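Local coordinates for lambda integrase (Enterobacteria phage lambda, PDB 1AE9), which integrates the phage genome into the host chromosome by site-specific recombination and, together with excisionase, excises the prophage, at residues S2-D7 with D127-H132; A30-Q35 with I77-T82; L70-L75 with A139-K144. One frame throughout, in Å; residues are numbered along the deposited sequence.

Interaction 1 (S2-D7 with D127-H132)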
ATOM      1  N   SER A   2      -4.605 -15.238 -16.003  1.00 42.01           N
ATOM      2  CA  SER A   2      -4.456 -16.684 -15.912  1.00 39.54           C
ATOM      3  C   SER A   2      -4.897 -17.244 -14.555  1.00 38.14           C
ATOM      4  O   SER A   2      -4.853 -16.551 -13.539  1.00 38.12           O
ATOM      5  CB  SER A   2      -2.986 -17.049 -16.175  1.00 38.86           C
ATOM      6  OG  SER A   2      -2.762 -18.451 -16.215  1.00 40.70           O
ATOM      7  N   ARG A   3      -5.372 -18.484 -14.569  1.00 36.74           N
ATOM      8  CA  ARG A   3      -5.785 -19.178 -13.357  1.00 34.63           C
ATOM      9  C   ARG A   3      -4.539 -19.912 -12.835  1.00 32.10           C
ATOM     10  O   ARG A   3      -3.488 -19.925 -13.490  1.00 30.66           O
ATOM     11  CB  ARG A   3      -6.895 -20.188 -13.673  1.00 36.88           C
ATOM     12  CG  ARG A   3      -6.564 -21.144 -14.819  1.00 42.57           C
ATOM     13  CD  ARG A   3      -7.607 -22.256 -14.985  1.00 47.89           C
ATOM     14  NE  ARG A   3      -7.221 -23.492 -14.297  1.00 53.07           N
ATOM     15  CZ  ARG A   3      -8.008 -24.560 -14.153  1.00 55.35           C
ATOM     16  NH1 ARG A   3      -9.241 -24.563 -14.649  1.00 55.52           N
ATOM     17  NH2 ARG A   3      -7.566 -25.625 -13.493  1.00 55.83           N
ATOM     18  N   LEU A   4      -4.646 -20.512 -11.657  1.00 29.32           N
ATOM     19  CA  LEU A   4      -3.531 -21.253 -11.080  1.00 25.87           C
ATOM     20  C   LEU A   4      -4.038 -22.656 -10.787  1.00 24.64           C
ATOM     21  O   LEU A   4      -5.038 -22.815 -10.097  1.00 24.56           O
ATOM     22  CB  LEU A   4      -3.065 -20.595  -9.781  1.00 24.24           C
ATOM     23  CG  LEU A   4      -1.794 -21.166  -9.149  1.00 22.57           C
ATOM     24  CD1 LEU A   4      -0.583 -20.763  -9.977  1.00 19.46           C
ATOM     25  CD2 LEU A   4      -1.665 -20.666  -7.715  1.00 21.01           C
ATOM     26  N   THR A   5      -3.374 -23.670 -11.338  1.00 23.41           N
ATOM     27  CA  THR A   5      -3.786 -25.055 -11.107  1.00 21.13           C
ATOM     28  C   THR A   5      -3.118 -25.596  -9.844  1.00 19.63           C
ATOM     29  O   THR A   5      -2.200 -24.968  -9.298  1.00 19.13           O
ATOM     30  CB  THR A   5      -3.418 -25.976 -12.305  1.00 19.40           C
ATOM     31  OG1 THR A   5      -1.993 -26.110 -12.403  1.00 18.53           O
ATOM     32  CG2 THR A   5      -3.956 -25.405 -13.600  1.00 20.16           C
ATOM     33  N   ALA A   6      -3.566 -26.762  -9.391  1.00 18.22           N
ATOM     34  CA  ALA A   6      -2.992 -27.390  -8.208  1.00 17.34           C
ATOM     35  C   ALA A   6      -1.512 -27.722  -8.414  1.00 17.61           C
ATOM     36  O   ALA A   6      -0.701 -27.516  -7.509  1.00 16.99           O
ATOM     37  CB  ALA A   6      -3.771 -28.650  -7.843  1.00 17.77           C
ATOM     38  N   ASP A   7      -1.158 -28.242  -9.593  1.00 17.34           N
ATOM     39  CA  ASP A   7       0.236 -28.593  -9.875  1.00 18.15           C
ATOM     40  C   ASP A   7       1.116 -27.327  -9.901  1.00 17.90           C
ATOM     41  O   ASP A   7       2.253 -27.342  -9.416  1.00 17.92           O
ATOM     42  CB  ASP A   7       0.353 -29.386 -11.194  1.00 19.02           C
ATOM     43  CG  ASP A   7       1.684 -30.155 -11.319  1.00 20.70           C
ATOM     44  OD1 ASP A   7       1.943 -31.074 -10.511  1.00 21.30           O
ATOM     45  OD2 ASP A   7       2.475 -29.852 -12.235  1.00 20.15           O
ATOM     46  N   ASP A 127      -1.708 -12.675 -18.477  1.00 25.32           N
ATOM     47  CA  ASP A 127      -1.100 -12.175 -17.243  1.00 24.45           C
ATOM     48  C   ASP A 127      -1.015 -13.284 -16.193  1.00 23.86           C
ATOM     49  O   ASP A 127      -2.009 -13.968 -15.925  1.00 23.96           O
ATOM     50  CB  ASP A 127      -1.923 -11.006 -16.681  1.00 26.40           C
ATOM     51  CG  ASP A 127      -1.871  -9.761 -17.558  1.00 26.05           C
ATOM     52  OD1 ASP A 127      -1.207  -9.775 -18.614  1.00 27.72           O
ATOM     53  OD2 ASP A 127      -2.499  -8.755 -17.178  1.00 27.91           O
ATOM     54  N   PRO A 128       0.172 -13.481 -15.587  1.00 21.44           N
ATOM     55  CA  PRO A 128       0.383 -14.510 -14.564  1.00 20.12           C
ATOM     56  C   PRO A 128      -0.568 -14.362 -13.375  1.00 19.40           C
ATOM     57  O   PRO A 128      -1.007 -13.256 -13.045  1.00 18.63           O
ATOM     58  CB  PRO A 128       1.830 -14.264 -14.137  1.00 19.91           C
ATOM     59  CG  PRO A 128       2.464 -13.760 -15.374  1.00 20.91           C
ATOM     60  CD  PRO A 128       1.433 -12.776 -15.869  1.00 20.70           C
ATOM     61  N   PRO A 129      -0.916 -15.482 -12.730  1.00 18.17           N
ATOM     62  CA  PRO A 129      -1.819 -15.454 -11.575  1.00 18.46           C
ATOM     63  C   PRO A 129      -1.153 -14.778 -10.376  1.00 17.94           C
ATOM     64  O   PRO A 129       0.061 -14.865 -10.204  1.00 18.36           O
ATOM     65  CB  PRO A 129      -2.083 -16.941 -11.314  1.00 18.22           C
ATOM     66  CG  PRO A 129      -0.815 -17.589 -11.755  1.00 17.66           C
ATOM     67  CD  PRO A 129      -0.494 -16.857 -13.037  1.00 17.09           C
ATOM     68  N   THR A 130      -1.946 -14.059  -9.592  1.00 17.99           N
ATOM     69  CA  THR A 130      -1.461 -13.372  -8.405  1.00 17.94           C
ATOM     70  C   THR A 130      -1.893 -14.170  -7.176  1.00 18.47           C
ATOM     71  O   THR A 130      -2.514 -15.231  -7.309  1.00 17.77           O
ATOM     72  CB  THR A 130      -2.043 -11.948  -8.315  1.00 17.69           C
ATOM     73  OG1 THR A 130      -3.458 -12.017  -8.107  1.00 17.94           O
ATOM     74  CG2 THR A 130      -1.768 -11.173  -9.598  1.00 18.71           C
ATOM     75  N   PHE A 131      -1.587 -13.669  -5.980  1.00 17.10           N
ATOM     76  CA  PHE A 131      -1.985 -14.371  -4.768  1.00 16.80           C
ATOM     77  C   PHE A 131      -3.507 -14.527  -4.741  1.00 18.05           C
ATOM     78  O   PHE A 131      -4.022 -15.525  -4.231  1.00 17.07           O
ATOM     79  CB  PHE A 131      -1.505 -13.631  -3.516  1.00 15.93           C
ATOM     80  CG  PHE A 131      -1.660 -14.426  -2.246  1.00 15.16           C
ATOM     81  CD1 PHE A 131      -2.833 -14.353  -1.500  1.00 14.26           C
ATOM     82  CD2 PHE A 131      -0.631 -15.247  -1.793  1.00 14.79           C
ATOM     83  CE1 PHE A 131      -2.984 -15.082  -0.324  1.00 13.90           C
ATOM     84  CE2 PHE A 131      -0.772 -15.985  -0.609  1.00 14.54           C
ATOM     85  CZ  PHE A 131      -1.949 -15.901   0.123  1.00 14.14           C
ATOM     86  N   HIS A 132      -4.226 -13.558  -5.302  1.00 19.89           N
ATOM     87  CA  HIS A 132      -5.682 -13.641  -5.333  1.00 23.56           C
ATOM     88  C   HIS A 132      -6.183 -14.904  -6.047  1.00 22.93           C
ATOM     89  O   HIS A 132      -7.255 -15.421  -5.728  1.00 23.42           O
ATOM     90  CB  HIS A 132      -6.315 -12.414  -5.993  1.00 27.48           C
ATOM     91  CG  HIS A 132      -7.805 -12.523  -6.138  1.00 35.66           C
ATOM     92  ND1 HIS A 132      -8.416 -12.878  -7.324  1.00 39.27           N
ATOM     93  CD2 HIS A 132      -8.802 -12.410  -5.224  1.00 38.33           C
ATOM     94  CE1 HIS A 132      -9.722 -12.985  -7.134  1.00 39.86           C
ATOM     95  NE2 HIS A 132      -9.981 -12.707  -5.868  1.00 40.43           N
TER

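Interaction 2 (A30-Q35 with I77-T82)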
ATOM      1  N   ALA A  30      -4.714 -19.681   2.479  1.00 14.77           N
ATOM      2  CA  ALA A  30      -5.539 -19.104   1.426  1.00 14.46           C
ATOM      3  C   ALA A  30      -6.353 -20.178   0.702  1.00 16.63           C
ATOM      4  O   ALA A  30      -7.530 -19.965   0.390  1.00 16.80           O
ATOM      5  CB  ALA A  30      -4.666 -18.361   0.428  1.00 12.57           C
ATOM      6  N   VAL A  31      -5.725 -21.318   0.426  1.00 16.85           N
ATOM      7  CA  VAL A  31      -6.399 -22.411  -0.276  1.00 17.46           C
ATOM      8  C   VAL A  31      -7.382 -23.182   0.606  1.00 16.88           C
ATOM      9  O   VAL A  31      -8.485 -23.487   0.174  1.00 18.63           O
ATOM     10  CB  VAL A  31      -5.380 -23.396  -0.944  1.00 17.82           C
ATOM     11  CG1 VAL A  31      -6.113 -24.574  -1.606  1.00 14.84           C
ATOM     12  CG2 VAL A  31      -4.546 -22.657  -2.000  1.00 15.70           C
ATOM     13  N   VAL A  32      -7.013 -23.461   1.849  1.00 16.87           N
ATOM     14  CA  VAL A  32      -7.906 -24.210   2.721  1.00 16.69           C
ATOM     15  C   VAL A  32      -9.082 -23.402   3.305  1.00 18.51           C
ATOM     16  O   VAL A  32     -10.109 -23.981   3.665  1.00 18.59           O
ATOM     17  CB  VAL A  32      -7.114 -24.980   3.825  1.00 16.75           C
ATOM     18  CG1 VAL A  32      -6.700 -24.060   4.958  1.00 15.37           C
ATOM     19  CG2 VAL A  32      -7.925 -26.154   4.342  1.00 16.40           C
ATOM     20  N   THR A  33      -8.947 -22.078   3.412  1.00 18.80           N
ATOM     21  CA  THR A  33     -10.048 -21.263   3.940  1.00 17.36           C
ATOM     22  C   THR A  33     -10.800 -20.530   2.829  1.00 17.87           C
ATOM     23  O   THR A  33     -11.929 -20.081   3.034  1.00 19.41           O
ATOM     24  CB  THR A  33      -9.590 -20.193   4.981  1.00 16.67           C
ATOM     25  OG1 THR A  33      -8.850 -19.156   4.323  1.00 17.02           O
ATOM     26  CG2 THR A  33      -8.741 -20.813   6.086  1.00 15.81           C
ATOM     27  N   GLY A  34     -10.160 -20.380   1.669  1.00 16.68           N
ATOM     28  CA  GLY A  34     -10.775 -19.682   0.551  1.00 15.47           C
ATOM     29  C   GLY A  34     -11.025 -18.190   0.767  1.00 15.33           C
ATOM     30  O   GLY A  34     -11.730 -17.557  -0.032  1.00 15.69           O
ATOM     31  N   GLN A  35     -10.428 -17.607   1.810  1.00 14.11           N
ATOM     32  CA  GLN A  35     -10.633 -16.190   2.111  1.00 13.95           C
ATOM     33  C   GLN A  35      -9.723 -15.227   1.347  1.00 14.71           C
ATOM     34  O   GLN A  35      -8.593 -15.571   0.985  1.00 14.38           O
ATOM     35  CB  GLN A  35     -10.524 -15.951   3.621  1.00 13.18           C
ATOM     36  CG  GLN A  35     -11.550 -16.745   4.450  1.00 15.39           C
ATOM     37  CD  GLN A  35     -12.970 -16.620   3.905  1.00 17.44           C
ATOM     38  OE1 GLN A  35     -13.540 -15.522   3.845  1.00 19.48           O
ATOM     39  NE2 GLN A  35     -13.536 -17.737   3.476  1.00 16.20           N
ATOM     40  N   ILE A  77      -3.481 -30.415   2.223  1.00 22.62           N
ATOM     41  CA  ILE A  77      -3.475 -29.291   3.154  1.00 21.27           C
ATOM     42  C   ILE A  77      -4.489 -29.511   4.265  1.00 20.74           C
ATOM     43  O   ILE A  77      -5.674 -29.713   4.003  1.00 21.18           O
ATOM     44  CB  ILE A  77      -3.795 -27.957   2.449  1.00 19.41           C
ATOM     45  CG1 ILE A  77      -2.712 -27.632   1.419  1.00 18.02           C
ATOM     46  CG2 ILE A  77      -3.880 -26.832   3.476  1.00 19.10           C
ATOM     47  CD1 ILE A  77      -3.063 -26.479   0.498  1.00 17.54           C
ATOM     48  N   SER A  78      -4.011 -29.521   5.501  1.00 20.36           N
ATOM     49  CA  SER A  78      -4.886 -29.685   6.646  1.00 21.32           C
ATOM     50  C   SER A  78      -4.937 -28.340   7.344  1.00 20.78           C
ATOM     51  O   SER A  78      -3.898 -27.804   7.720  1.00 19.73           O
ATOM     52  CB  SER A  78      -4.324 -30.737   7.595  1.00 22.18           C
ATOM     53  OG  SER A  78      -5.013 -30.726   8.839  1.00 23.13           O
ATOM     54  N   MET A  79      -6.138 -27.800   7.525  1.00 21.68           N
ATOM     55  CA  MET A  79      -6.279 -26.508   8.182  1.00 21.79           C
ATOM     56  C   MET A  79      -5.700 -26.520   9.593  1.00 21.79           C
ATOM     57  O   MET A  79      -4.986 -25.592   9.967  1.00 22.84           O
ATOM     58  CB  MET A  79      -7.745 -26.047   8.196  1.00 22.28           C
ATOM     59  CG  MET A  79      -7.943 -24.595   8.673  1.00 22.58           C
ATOM     60  SD  MET A  79      -9.587 -23.960   8.325  1.00 25.49           S
ATOM     61  CE  MET A  79      -9.680 -22.587   9.453  1.00 25.04           C
ATOM     62  N   LYS A  80      -5.965 -27.581  10.358  1.00 22.15           N
ATOM     63  CA  LYS A  80      -5.459 -27.680  11.728  1.00 21.88           C
ATOM     64  C   LYS A  80      -3.936 -27.702  11.750  1.00 23.18           C
ATOM     65  O   LYS A  80      -3.315 -26.993  12.544  1.00 22.98           O
ATOM     66  CB  LYS A  80      -6.019 -28.926  12.425  1.00 22.45           C
ATOM     67  N   GLU A  81      -3.340 -28.497  10.861  1.00 24.63           N
ATOM     68  CA  GLU A  81      -1.879 -28.621  10.762  1.00 26.06           C
ATOM     69  C   GLU A  81      -1.248 -27.278  10.406  1.00 24.12           C
ATOM     70  O   GLU A  81      -0.215 -26.907  10.961  1.00 23.58           O
ATOM     71  CB  GLU A  81      -1.502 -29.629   9.679  1.00 30.29           C
ATOM     72  CG  GLU A  81      -2.107 -30.998   9.861  1.00 39.65           C
ATOM     73  CD  GLU A  81      -1.248 -31.907  10.694  1.00 45.89           C
ATOM     74  OE1 GLU A  81      -0.307 -32.504  10.122  1.00 50.00           O
ATOM     75  OE2 GLU A  81      -1.513 -32.026  11.913  1.00 49.26           O
ATOM     76  N   THR A  82      -1.850 -26.585   9.439  1.00 23.42           N
ATOM     77  CA  THR A  82      -1.372 -25.277   8.996  1.00 21.25           C
ATOM     78  C   THR A  82      -1.448 -24.277  10.150  1.00 21.39           C
ATOM     79  O   THR A  82      -0.481 -23.563  10.418  1.00 21.43           O
ATOM     80  CB  THR A  82      -2.186 -24.765   7.794  1.00 20.86           C
ATOM     81  OG1 THR A  82      -1.973 -25.641   6.676  1.00 21.71           O
ATOM     82  CG2 THR A  82      -1.760 -23.358   7.409  1.00 19.11           C
TER

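Interaction 3 (L70-L75 with A139-K144)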
ATOM      1  N   LEU A  70     -11.394 -28.642   8.316  1.00 27.17           N
ATOM      2  CA  LEU A  70     -11.303 -28.677   6.858  1.00 27.10           C
ATOM      3  C   LEU A  70      -9.955 -29.170   6.344  1.00 26.44           C
ATOM      4  O   LEU A  70      -8.921 -29.001   7.003  1.00 26.43           O
ATOM      5  CB  LEU A  70     -11.615 -27.305   6.255  1.00 26.72           C
ATOM      6  CG  LEU A  70     -13.087 -26.914   6.115  1.00 28.93           C
ATOM      7  CD1 LEU A  70     -13.187 -25.518   5.513  1.00 27.78           C
ATOM      8  CD2 LEU A  70     -13.816 -27.924   5.230  1.00 28.87           C
ATOM      9  N   HIS A  71      -9.984 -29.797   5.171  1.00 26.93           N
ATOM     10  CA  HIS A  71      -8.792 -30.336   4.516  1.00 27.39           C
ATOM     11  C   HIS A  71      -8.962 -30.084   3.030  1.00 25.99           C
ATOM     12  O   HIS A  71     -10.087 -30.079   2.524  1.00 25.69           O
ATOM     13  CB  HIS A  71      -8.706 -31.871   4.662  1.00 30.80           C
ATOM     14  CG  HIS A  71      -8.182 -32.361   5.981  1.00 34.66           C
ATOM     15  ND1 HIS A  71      -8.979 -32.500   7.101  1.00 36.37           N
ATOM     16  CD2 HIS A  71      -6.959 -32.830   6.331  1.00 36.21           C
ATOM     17  CE1 HIS A  71      -8.271 -33.035   8.082  1.00 36.10           C
ATOM     18  NE2 HIS A  71      -7.043 -33.245   7.641  1.00 36.70           N
ATOM     19  N   ILE A  72      -7.850 -29.865   2.339  1.00 25.63           N
ATOM     20  CA  ILE A  72      -7.854 -29.717   0.884  1.00 25.08           C
ATOM     21  C   ILE A  72      -7.100 -30.974   0.460  1.00 24.91           C
ATOM     22  O   ILE A  72      -5.866 -31.025   0.491  1.00 24.76           O
ATOM     23  CB  ILE A  72      -7.120 -28.447   0.393  1.00 23.56           C
ATOM     24  CG1 ILE A  72      -8.075 -27.255   0.445  1.00 23.33           C
ATOM     25  CG2 ILE A  72      -6.620 -28.638  -1.050  1.00 19.30           C
ATOM     26  CD1 ILE A  72      -9.117 -27.248  -0.672  1.00 24.71           C
ATOM     27  N   ASP A  73      -7.863 -32.007   0.133  1.00 26.02           N
ATOM     28  CA  ASP A  73      -7.307 -33.293  -0.259  1.00 25.34           C
ATOM     29  C   ASP A  73      -6.328 -33.277  -1.422  1.00 24.50           C
ATOM     30  O   ASP A  73      -5.241 -33.843  -1.314  1.00 26.64           O
ATOM     31  CB  ASP A  73      -8.437 -34.280  -0.525  1.00 26.06           C
ATOM     32  CG  ASP A  73      -9.287 -34.532   0.704  1.00 27.16           C
ATOM     33  OD1 ASP A  73      -8.758 -34.447   1.838  1.00 27.11           O
ATOM     34  OD2 ASP A  73     -10.490 -34.807   0.533  1.00 30.39           O
ATOM     35  N   ALA A  74      -6.673 -32.575  -2.496  1.00 23.37           N
ATOM     36  CA  ALA A  74      -5.825 -32.511  -3.686  1.00 23.70           C
ATOM     37  C   ALA A  74      -4.374 -32.082  -3.451  1.00 23.76           C
ATOM     38  O   ALA A  74      -3.473 -32.486  -4.193  1.00 23.39           O
ATOM     39  CB  ALA A  74      -6.473 -31.621  -4.743  1.00 23.75           C
ATOM     40  N   LEU A  75      -4.146 -31.285  -2.412  1.00 23.36           N
ATOM     41  CA  LEU A  75      -2.809 -30.791  -2.109  1.00 22.82           C
ATOM     42  C   LEU A  75      -2.285 -31.242  -0.755  1.00 22.94           C
ATOM     43  O   LEU A  75      -1.161 -30.909  -0.379  1.00 23.69           O
ATOM     44  CB  LEU A  75      -2.787 -29.264  -2.198  1.00 21.76           C
ATOM     45  CG  LEU A  75      -3.018 -28.692  -3.597  1.00 22.52           C
ATOM     46  CD1 LEU A  75      -3.250 -27.196  -3.514  1.00 21.76           C
ATOM     47  CD2 LEU A  75      -1.824 -29.009  -4.483  1.00 21.55           C
ATOM     48  N   ALA A 139     -11.886 -22.522  -4.500  1.00 20.97           N
ATOM     49  CA  ALA A 139     -13.247 -22.789  -4.955  1.00 21.89           C
ATOM     50  C   ALA A 139     -13.337 -24.018  -5.868  1.00 23.70           C
ATOM     51  O   ALA A 139     -14.167 -24.891  -5.628  1.00 24.73           O
ATOM     52  CB  ALA A 139     -13.822 -21.559  -5.660  1.00 20.51           C
ATOM     53  N   ARG A 140     -12.492 -24.087  -6.901  1.00 25.29           N
ATOM     54  CA  ARG A 140     -12.499 -25.219  -7.840  1.00 25.34           C
ATOM     55  C   ARG A 140     -12.167 -26.541  -7.154  1.00 26.31           C
ATOM     56  O   ARG A 140     -12.787 -27.569  -7.440  1.00 28.34           O
ATOM     57  CB  ARG A 140     -11.544 -24.979  -9.013  1.00 25.32           C
ATOM     58  CG  ARG A 140     -11.919 -23.788  -9.889  1.00 28.01           C
ATOM     59  CD  ARG A 140     -11.076 -23.713 -11.163  1.00 30.66           C
ATOM     60  NE  ARG A 140      -9.635 -23.699 -10.899  1.00 34.49           N
ATOM     61  CZ  ARG A 140      -8.894 -22.598 -10.766  1.00 34.48           C
ATOM     62  NH1 ARG A 140      -9.444 -21.393 -10.869  1.00 34.09           N
ATOM     63  NH2 ARG A 140      -7.595 -22.702 -10.533  1.00 33.64           N
ATOM     64  N   LEU A 141     -11.207 -26.521  -6.237  1.00 24.15           N
ATOM     65  CA  LEU A 141     -10.840 -27.730  -5.519  1.00 24.07           C
ATOM     66  C   LEU A 141     -11.963 -28.185  -4.586  1.00 25.95           C
ATOM     67  O   LEU A 141     -12.236 -29.383  -4.486  1.00 25.62           O
ATOM     68  CB  LEU A 141      -9.549 -27.524  -4.721  1.00 22.31           C
ATOM     69  CG  LEU A 141      -8.261 -27.271  -5.519  1.00 23.87           C
ATOM     70  CD1 LEU A 141      -7.073 -27.165  -4.560  1.00 21.26           C
ATOM     71  CD2 LEU A 141      -8.026 -28.406  -6.515  1.00 23.61           C
ATOM     72  N   TYR A 142     -12.594 -27.236  -3.889  1.00 26.98           N
ATOM     73  CA  TYR A 142     -13.695 -27.539  -2.967  1.00 27.16           C
ATOM     74  C   TYR A 142     -14.967 -27.961  -3.695  1.00 28.21           C
ATOM     75  O   TYR A 142     -15.741 -28.767  -3.181  1.00 28.98           O
ATOM     76  CB  TYR A 142     -13.983 -26.352  -2.036  1.00 25.62           C
ATOM     77  CG  TYR A 142     -13.161 -26.382  -0.762  1.00 24.31           C
ATOM     78  CD1 TYR A 142     -13.022 -27.564  -0.037  1.00 22.41           C
ATOM     79  CD2 TYR A 142     -12.518 -25.236  -0.287  1.00 21.47           C
ATOM     80  CE1 TYR A 142     -12.266 -27.609   1.130  1.00 21.48           C
ATOM     81  CE2 TYR A 142     -11.758 -25.275   0.877  1.00 18.55           C
ATOM     82  CZ  TYR A 142     -11.640 -26.464   1.580  1.00 19.95           C
ATOM     83  OH  TYR A 142     -10.919 -26.522   2.746  1.00 19.38           O
ATOM     84  N   GLU A 143     -15.172 -27.412  -4.887  1.00 28.40           N
ATOM     85  CA  GLU A 143     -16.324 -27.744  -5.713  1.00 30.94           C
ATOM     86  C   GLU A 143     -16.270 -29.228  -6.087  1.00 32.34           C
ATOM     87  O   GLU A 143     -17.298 -29.897  -6.161  1.00 34.26           O
ATOM     88  CB  GLU A 143     -16.323 -26.885  -6.975  1.00 29.84           C
ATOM     89  N   LYS A 144     -15.064 -29.731  -6.327  1.00 32.76           N
ATOM     90  CA  LYS A 144     -14.872 -31.129  -6.689  1.00 33.35           C
ATOM     91  C   LYS A 144     -14.919 -32.028  -5.458  1.00 33.76           C
ATOM     92  O   LYS A 144     -15.662 -33.007  -5.421  1.00 35.86           O
ATOM     93  CB  LYS A 144     -13.543 -31.307  -7.434  1.00 32.89           C
TER

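Interaction 1 (S2-D7 with D127-H132)
In this tyrosine recombinase catalytic domain the extended N-terminal segment 2-7, which runs into helix 6-15, lies beside the loop 127-132 that leads to helix 133-145. A backbone hydrogen bond holds the start of both segments: Ser2 N donates to Asp127 O over 2.9 Å, with an N-H...O angle of 161° and the nitrogen nearly along the C=O axis. The Asp127 carboxylate turns away from segment 2-7 and makes a salt bridge with Lys59 of a neighbouring subunit.

Polar capping prepares the start of two helices. Thr5 is the N-cap of helix 6-15, and Thr130 OG1 accepts a weak bond from His132 N just before helix 133-145; His132 is a predicted active-site residue.

The ring of Pro129 points at segment 2-7. A proline suits this place, because it presents a compact hydrocarbon surface and has no N-H to satisfy. It covers one polar atom, Ser2 O, which lies 3.6 Å from Pro129 CB and is buried without any partner in the model. The apolar packing is with Leu4, which carries CG anti to its backbone N (chi1 -173°) and crosses Pro129 at about a right angle, setting Leu4 CD1 3.6 Å from Pro129 CG.

Interaction 2 (A30-Q35 with I77-T82)
Met79, in the first turn of helix 79-90, crosses the side chains of Val32 and Thr33 at about a right angle, at the C-terminal end of helix 21-33. Its CB meets the side chain of Val32, with 3.9 Å to Val32 CG2 and a similar approach to CG1, so the fork of the valine straddles it. CG continues past Val32 CG1 at 4.0 Å. Chi1 of -171° puts CG anti to the backbone N, and the next two torsions are also extended, which carries SD and CE onward to Thr33. There CE lies 3.9 Å from Thr33 CG2, while Thr33 OG1 bonds back to Leu29 O. An unbranched, flexible methionine suits a place where one side chain must span two successive residues.

Ile77 meets Val32 nearer its CB. Its CG2 comes to 3.7 Å from Val32 CB, and its CD1 reaches Val31 CB at 4.1 Å, the two branches serving consecutive valines. Gly34, the first residue beyond the helix, takes positive phi (66°), easily adopted without a side chain. Its O accepts a hydrogen bond from NH1 of Arg135, a predicted active-site residue, tying the helix end to the probable catalytic centre.

The contact is buried and joins helix 21-33 to the junction of strand 77-78 and helix 79-90, with Ile72 of strand 71-72 and Leu134 and Leu141 of helix 133-145 packing on Val31.

Interaction 3 (L70-L75 with A139-K144)
This is an apolar contact between a helix and a strand with its following turn: segment 70-75, which holds the short strand 71-72, rests against helix 133-145 within the catalytic domain. Two consecutive helix residues, Leu141 and Tyr142, carry it.

Ile72 makes the defining interaction. Its chi1 of -84° sets CG1 anti to the carbonyl carbon, and the chain then bends at chi2 (-75°) to bring CD1 over the Tyr142 ring. The methyl stands 3.5 Å from the ring centroid and only 15° off the normal, a well-centred CH-pi contact. The shorter branch, CG2, turns to the other helix residue and lies 3.8 Å from Leu141 CD1. A beta-branched isoleucine is well suited to this fork, offering one arm to each neighbour.

Leu141 spreads its two methyls over the turn that follows the strand: CD1 also meets Leu75 CD1 at 4.0 Å, and CD2 meets Ala74 CB at 4.0 Å. The small alanine lets the helix come close here. At the other end Leu70 gathers around the phenol tip, with its CB 3.7 Å from Tyr142 OH.

That hydroxyl is hydrogen-bonded to Val32 O at the end of helix 21-33, while Phe150 of helix 148-155 meets the ring edge-to-face. Tyrosine therefore does two jobs: its ring gives Ile72 a flat, polarisable surface, and its buried hydroxyl satisfies a helix-end carbonyl, so a polar group is tied down amid mostly apolar neighbours.

Overall arrangement
Interaction 2 is the most central of the three, with all its touching residues buried, whereas interactions 1 and 3 lie farther out and are only partly buried. Their chemistry differs as well: interaction 2 joins its segments by apolar side-chain packing, with no hydrogen bond between them, interaction 3 adds a CH-pi contact, and interaction 1 relies on a backbone hydrogen bond beside its proline. Interactions 2 and 3 have centres about 10 Å apart and share a two-stranded antiparallel sheet, where Ile77 O lies 2.7 Å from Ile72 N, a probable hydrogen bond. Interaction 1 reaches both: Phe131 packs on Ala30, and Ala6 on Leu75. Helix 133-145, entered from loop 127-132, links interactions 1 and 3.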